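Local coordinates for protein terminal oxygenase component of carbazole 1,9a-dioxygenase (Sphingomonas, PDB 3GKQ) that probably dihydroxylates carbazole at its angular position, as the terminal Rieske non-heme iron oxygenase that receives electrons from a ferredoxin, at residues 164-169 and 325-330; 188-193 and 332-337. All coordinates share one frame; numbering follows the deposited sequence.

Interaction 1. Residues 164-169 and 325-330; sequences HGQHRV and LALNGF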
loop_
_atom_site.group_PDB
_atom_site.type_symbol
_atom_site.label_atom_id
_atom_site.label_comp_id
_atom_site.label_asym_id
_atom_site.label_seq_id
_atom_site.Cartn_x
_atom_site.Cartn_y
_atom_site.Cartn_z
ATOM N N HIS A 164 -23.082 -18.310 -23.821
ATOM C CA HIS A 164 -22.491 -18.789 -22.575
ATOM C C HIS A 164 -21.199 -18.005 -22.377
ATOM O O HIS A 164 -20.617 -17.516 -23.344
ATOM C CB HIS A 164 -22.177 -20.286 -22.659
ATOM C CG HIS A 164 -23.388 -21.143 -22.837
ATOM N ND1 HIS A 164 -24.378 -21.235 -21.881
ATOM C CD2 HIS A 164 -23.787 -21.919 -23.870
ATOM C CE1 HIS A 164 -25.336 -22.033 -22.321
ATOM N NE2 HIS A 164 -25.003 -22.460 -23.524
ATOM N N GLY A 165 -20.750 -17.878 -21.135
ATOM C CA GLY A 165 -19.528 -17.137 -20.896
ATOM C C GLY A 165 -18.981 -17.243 -19.491
ATOM O O GLY A 165 -19.494 -17.996 -18.664
ATOM N N GLN A 166 -17.921 -16.483 -19.234
ATOM C CA GLN A 166 -17.269 -16.452 -17.933
ATOM C C GLN A 166 -16.632 -15.077 -17.751
ATOM O O GLN A 166 -16.433 -14.342 -18.722
ATOM C CB GLN A 166 -16.178 -17.528 -17.845
ATOM C CG GLN A 166 -15.082 -17.398 -18.906
ATOM C CD GLN A 166 -13.895 -18.326 -18.654
ATOM O OE1 GLN A 166 -14.041 -19.394 -18.063
ATOM N NE2 GLN A 166 -12.717 -17.924 -19.121
ATOM N N HIS A 167 -16.316 -14.728 -16.511
ATOM C CA HIS A 167 -15.676 -13.449 -16.241
ATOM C C HIS A 167 -14.592 -13.589 -15.184
ATOM O O HIS A 167 -14.577 -14.554 -14.417
ATOM C CB HIS A 167 -16.715 -12.394 -15.825
ATOM C CG HIS A 167 -17.567 -12.792 -14.660
ATOM N ND1 HIS A 167 -17.084 -12.876 -13.370
ATOM C CD2 HIS A 167 -18.885 -13.102 -14.588
ATOM C CE1 HIS A 167 -18.067 -13.219 -12.555
ATOM N NE2 HIS A 167 -19.169 -13.361 -13.269
ATOM N N ARG A 168 -13.669 -12.632 -15.172
ATOM C CA ARG A 168 -12.569 -12.623 -14.216
ATOM C C ARG A 168 -12.175 -11.170 -14.000
ATOM O O ARG A 168 -12.373 -10.331 -14.881
ATOM C CB ARG A 168 -11.361 -13.392 -14.771
ATOM C CG ARG A 168 -10.561 -12.616 -15.818
ATOM C CD ARG A 168 -9.434 -13.449 -16.440
ATOM N NE ARG A 168 -9.909 -14.295 -17.536
ATOM C CZ ARG A 168 -9.131 -15.085 -18.273
ATOM N NH1 ARG A 168 -7.823 -15.150 -18.038
ATOM N NH2 ARG A 168 -9.658 -15.803 -19.258
ATOM N N VAL A 169 -11.624 -10.866 -12.834
ATOM C CA VAL A 169 -11.197 -9.505 -12.568
ATOM C C VAL A 169 -9.762 -9.394 -13.059
ATOM O O VAL A 169 -8.941 -10.270 -12.799
ATOM C CB VAL A 169 -11.271 -9.176 -11.065
ATOM C CG1 VAL A 169 -12.706 -9.326 -10.571
ATOM C CG2 VAL A 169 -10.363 -10.101 -10.292
ATOM N N LEU A 325 -9.667 -24.478 -23.981
ATOM C CA LEU A 325 -8.905 -24.385 -25.224
ATOM C C LEU A 325 -8.769 -22.961 -25.765
ATOM O O LEU A 325 -7.720 -22.588 -26.297
ATOM C CB LEU A 325 -9.555 -25.258 -26.303
ATOM C CG LEU A 325 -8.693 -26.075 -27.279
ATOM C CD1 LEU A 325 -9.400 -26.101 -28.630
ATOM C CD2 LEU A 325 -7.302 -25.485 -27.432
ATOM N N ALA A 326 -9.830 -22.170 -25.640
ATOM C CA ALA A 326 -9.812 -20.812 -26.168
ATOM C C ALA A 326 -9.893 -19.701 -25.122
ATOM O O ALA A 326 -8.959 -18.913 -24.979
ATOM C CB ALA A 326 -10.939 -20.647 -27.185
ATOM N N LEU A 327 -11.009 -19.634 -24.400
ATOM C CA LEU A 327 -11.195 -18.591 -23.396
ATOM C C LEU A 327 -9.986 -18.442 -22.479
ATOM O O LEU A 327 -9.618 -17.323 -22.116
ATOM C CB LEU A 327 -12.469 -18.852 -22.586
ATOM C CG LEU A 327 -13.749 -18.923 -23.430
ATOM C CD1 LEU A 327 -14.970 -18.818 -22.523
ATOM C CD2 LEU A 327 -13.763 -17.798 -24.453
ATOM N N ASN A 328 -9.370 -19.560 -22.105
ATOM C CA ASN A 328 -8.181 -19.517 -21.262
ATOM C C ASN A 328 -6.946 -19.805 -22.118
ATOM O O ASN A 328 -5.965 -19.061 -22.086
ATOM C CB ASN A 328 -8.263 -20.548 -20.128
ATOM C CG ASN A 328 -9.431 -20.296 -19.181
ATOM O OD1 ASN A 328 -9.970 -19.193 -19.117
ATOM N ND2 ASN A 328 -9.811 -21.321 -18.427
ATOM N N GLY A 329 -7.015 -20.882 -22.898
ATOM C CA GLY A 329 -5.903 -21.282 -23.743
ATOM C C GLY A 329 -5.417 -20.246 -24.735
ATOM O O GLY A 329 -4.236 -20.228 -25.090
ATOM N N PHE A 330 -6.321 -19.386 -25.188
ATOM C CA PHE A 330 -5.973 -18.348 -26.146
ATOM C C PHE A 330 -5.898 -16.954 -25.509
ATOM O O PHE A 330 -4.928 -16.225 -25.719
ATOM C CB PHE A 330 -6.999 -18.323 -27.279
ATOM C CG PHE A 330 -6.639 -17.394 -28.408
ATOM C CD1 PHE A 330 -5.786 -17.810 -29.424
ATOM C CD2 PHE A 330 -7.168 -16.107 -28.462
ATOM C CE1 PHE A 330 -5.462 -16.959 -30.481
ATOM C CE2 PHE A 330 -6.854 -15.247 -29.511
ATOM C CZ PHE A 330 -5.997 -15.679 -30.530
HETATM O O HOH W 1 -12.250 -20.763 -16.589
#

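Interaction 2. Residues 188-193 and 332-337; sequences FIHKSS and DDDILA. With FE2 (Fe (II) ion), chain G.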
loop_
_atom_site.group_PDB
_atom_site.type_symbol
_atom_site.label_atom_id
_atom_site.label_comp_id
_atom_site.label_asym_id
_atom_site.label_seq_id
_atom_site.Cartn_x
_atom_site.Cartn_y
_atom_site.Cartn_z
ATOM N N PHE A 188 0.475 -11.621 -32.411
ATOM C CA PHE A 188 1.840 -12.095 -32.191
ATOM C C PHE A 188 1.949 -12.767 -30.817
ATOM O O PHE A 188 2.650 -13.773 -30.661
ATOM C CB PHE A 188 2.813 -10.911 -32.272
ATOM C CG PHE A 188 4.270 -11.299 -32.218
ATOM C CD1 PHE A 188 4.898 -11.868 -33.323
ATOM C CD2 PHE A 188 5.023 -11.070 -31.067
ATOM C CE1 PHE A 188 6.259 -12.206 -33.286
ATOM C CE2 PHE A 188 6.383 -11.404 -31.016
ATOM C CZ PHE A 188 7.002 -11.972 -32.131
ATOM N N ILE A 189 1.251 -12.217 -29.823
ATOM C CA ILE A 189 1.294 -12.777 -28.470
ATOM C C ILE A 189 0.601 -14.128 -28.377
ATOM O O ILE A 189 0.803 -14.864 -27.414
ATOM C CB ILE A 189 0.607 -11.863 -27.418
ATOM C CG1 ILE A 189 -0.868 -11.679 -27.775
ATOM C CG2 ILE A 189 1.316 -10.533 -27.334
ATOM C CD1 ILE A 189 -1.700 -11.096 -26.643
ATOM N N HIS A 190 -0.228 -14.439 -29.367
ATOM C CA HIS A 190 -0.960 -15.701 -29.372
ATOM C C HIS A 190 -0.296 -16.801 -30.219
ATOM O O HIS A 190 -0.852 -17.889 -30.362
ATOM C CB HIS A 190 -2.385 -15.470 -29.895
ATOM C CG HIS A 190 -3.210 -14.545 -29.051
ATOM N ND1 HIS A 190 -3.487 -14.797 -27.725
ATOM C CD2 HIS A 190 -3.864 -13.398 -29.361
ATOM C CE1 HIS A 190 -4.279 -13.847 -27.256
ATOM N NE2 HIS A 190 -4.523 -12.988 -28.228
ATOM N N LYS A 191 0.889 -16.530 -30.761
ATOM C CA LYS A 191 1.569 -17.506 -31.620
ATOM C C LYS A 191 1.871 -18.876 -31.017
ATOM O O LYS A 191 2.132 -19.825 -31.755
ATOM C CB LYS A 191 2.857 -16.899 -32.204
ATOM C CG LYS A 191 3.959 -16.583 -31.201
ATOM C CD LYS A 191 5.023 -15.693 -31.855
ATOM C CE LYS A 191 6.127 -15.317 -30.877
ATOM N NZ LYS A 191 5.591 -14.573 -29.692
ATOM N N SER A 192 1.834 -18.991 -29.693
ATOM C CA SER A 192 2.104 -20.266 -29.025
ATOM C C SER A 192 0.863 -20.882 -28.377
ATOM O O SER A 192 0.965 -21.857 -27.634
ATOM C CB SER A 192 3.176 -20.088 -27.945
ATOM O OG SER A 192 4.435 -19.772 -28.509
ATOM N N SER A 193 -0.306 -20.325 -28.668
ATOM C CA SER A 193 -1.554 -20.812 -28.085
ATOM C C SER A 193 -1.895 -22.254 -28.458
ATOM O O SER A 193 -1.732 -22.661 -29.606
ATOM C CB SER A 193 -2.709 -19.898 -28.497
ATOM O OG SER A 193 -3.938 -20.374 -27.983
ATOM N N ASP A 332 -5.660 -16.068 -22.191
ATOM C CA ASP A 332 -4.847 -15.856 -20.998
ATOM C C ASP A 332 -3.635 -14.983 -21.322
ATOM O O ASP A 332 -3.179 -14.209 -20.481
ATOM C CB ASP A 332 -4.383 -17.187 -20.397
ATOM C CG ASP A 332 -5.469 -17.869 -19.577
ATOM O OD1 ASP A 332 -6.553 -17.272 -19.389
ATOM O OD2 ASP A 332 -5.235 -19.005 -19.113
ATOM N N ASP A 333 -3.128 -15.095 -22.549
ATOM C CA ASP A 333 -1.971 -14.305 -22.975
ATOM C C ASP A 333 -2.283 -12.814 -23.117
ATOM O O ASP A 333 -1.377 -11.982 -23.051
ATOM C CB ASP A 333 -1.416 -14.827 -24.308
ATOM C CG ASP A 333 -0.714 -16.174 -24.168
ATOM O OD1 ASP A 333 0.069 -16.349 -23.213
ATOM O OD2 ASP A 333 -0.938 -17.056 -25.020
ATOM N N ASP A 334 -3.553 -12.476 -23.324
ATOM C CA ASP A 334 -3.943 -11.076 -23.467
ATOM C C ASP A 334 -3.826 -10.344 -22.118
ATOM O O ASP A 334 -3.612 -9.131 -22.071
ATOM C CB ASP A 334 -5.379 -10.968 -24.016
ATOM C CG ASP A 334 -5.454 -11.152 -25.541
ATOM O OD1 ASP A 334 -4.689 -10.487 -26.265
ATOM O OD2 ASP A 334 -6.285 -11.947 -26.031
ATOM N N ILE A 335 -3.940 -11.092 -21.025
ATOM C CA ILE A 335 -3.857 -10.515 -19.685
ATOM C C ILE A 335 -2.507 -9.861 -19.392
ATOM O O ILE A 335 -2.466 -8.741 -18.868
ATOM C CB ILE A 335 -4.139 -11.582 -18.609
ATOM C CG1 ILE A 335 -5.420 -12.346 -18.958
ATOM C CG2 ILE A 335 -4.284 -10.923 -17.243
ATOM C CD1 ILE A 335 -6.637 -11.467 -19.167
ATOM N N LEU A 336 -1.412 -10.547 -19.724
ATOM C CA LEU A 336 -0.071 -10.005 -19.498
ATOM C C LEU A 336 0.036 -8.682 -20.236
ATOM O O LEU A 336 0.571 -7.703 -19.715
ATOM C CB LEU A 336 1.016 -10.949 -20.048
ATOM C CG LEU A 336 2.479 -10.812 -19.573
ATOM C CD1 LEU A 336 3.418 -11.360 -20.649
ATOM C CD2 LEU A 336 2.842 -9.372 -19.283
ATOM N N ALA A 337 -0.464 -8.663 -21.467
ATOM C CA ALA A 337 -0.412 -7.459 -22.278
ATOM C C ALA A 337 -1.081 -6.280 -21.566
ATOM O O ALA A 337 -0.532 -5.180 -21.524
ATOM C CB ALA A 337 -1.077 -7.713 -23.630
HETATM FE FE FE2 G . -5.860 -11.180 -28.037
HETATM O O HOH W 2 -7.287 -11.668 -29.393
HETATM O O HOH W 3 -7.443 -9.490 -27.541
#

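Interaction 1. Residues 164-169 and 325-330
Gln166 and Arg168, on strand 161-170, an outermost strand within this chain of the antiparallel sheet in the catalytic domain, a Bet v 1-like (helix-grip) fold, reach across to Leu327 and Asn328 at the C-terminal end of helix 308-328. Both strand residues direct their side chains toward the helix. CG of Gln166 sits between the backbone N and the carbonyl carbon (chi1 59°), and the chain then runs extended, which carries its amide to that of Asn328. There Gln166 NE2 donates to Asn328 OD1 at 3.0 Å with a nearly straight N-H...O angle of 161°. The acceptor lies in the plane of the Gln166 amide, the two amides tilted only modestly against each other. A water completes a ring between them, donating to Gln166 OE1 at 2.7 Å and accepting from Asn328 ND2 at 3.1 Å. Gln299, on the adjacent strand 294-304, accepts a further bond from Gln166 NE2. The aliphatic part of Gln166 runs alongside Leu327 in the opposite direction, CG lying 3.9 Å from Leu327 CD1. An alanine in place of Gln166 would probably leave Asn328 OD1 without this donor, the water without its amide acceptor and Leu327 with a gap beside its CD1 methyl. Arg168 bends at chi3 (83°), and its guanidinium stands nearly perpendicular to the Asn328 amide. NH1 forms a salt bridge with Asp332, and Gln299 OE1 accepts from NH2. Leu327 O, which also accepts from Gln299 NE2, lies at the guanidinium edge and takes a weak bond of 3.2 Å from Arg168 NH2.

Interaction 2. Residues 188-193 and 332-337
The mononuclear iron site is built across this contact, where His190 from the 3-10 segment and Asp334 from helix 332-346 bind the same iron(II) ion. His190 NE2 coordinates the iron at 2.3 Å. The carboxylate of Asp334 is bidentate, with OD1 and OD2 each 2.2 Å from the metal. The carboxylate plane stands 80° from the imidazole ring; OD2 lies at the ring edge because both groups bind the same iron, and no hydrogen bond joins them. His186 and two waters complete the coordination, giving the two-histidine, one-carboxylate facial triad of Rieske oxygenases; the waters probably hold positions that dioxygen could take, as in related enzymes. CG of Asp334 lies anti to the carbonyl carbon (chi1 -81°), bringing the carboxylate to the metal. Second-shell amides steady both its oxygens: Asn331 ND2 donates to OD2, Asn180 ND2 to OD1. Over one face of the His190 ring, above its centre, lies CG1 of Ile189, while Phe330 also stacks on the ring. The Ile189 side chain lies across that of Asp334, nearly perpendicular, and its CD1 methyl comes within 3.1 Å of Asp334 OD1, a tight approach. Asp333 CB passes 4.0 Å from His190 ND1. Tyr95 of a neighbouring subunit, from that subunit's [2Fe-2S] pocket, packs against Ile189 and Phe188, consistent with electron transfer between subunits, as in this family. Lys191 forms a salt bridge with Glu84 of that subunit.

How the interactions relate
Interactions 1 and 2 lie with their centres 13 Å apart in the catalytic domain, and their segments alternate along the chain: 164-169, 188-193, 325-330, then 332-337. Helices 308-328 and 332-346 follow one another, so the end of the first meets strand 161-170 in interaction 1 while the start of the second delivers an iron ligand in interaction 2. The two are joined directly: the Arg168 NH1 to Asp332 OD1 salt bridge spans 2.8 Å, and Ser193 OG probably bonds to Gly329 O at 2.9 Å. The junction of the two helices is thus tied to strand 161-170 through Asp332 and to the loop 188-193 through Gly329, connecting the sheet with the metal site.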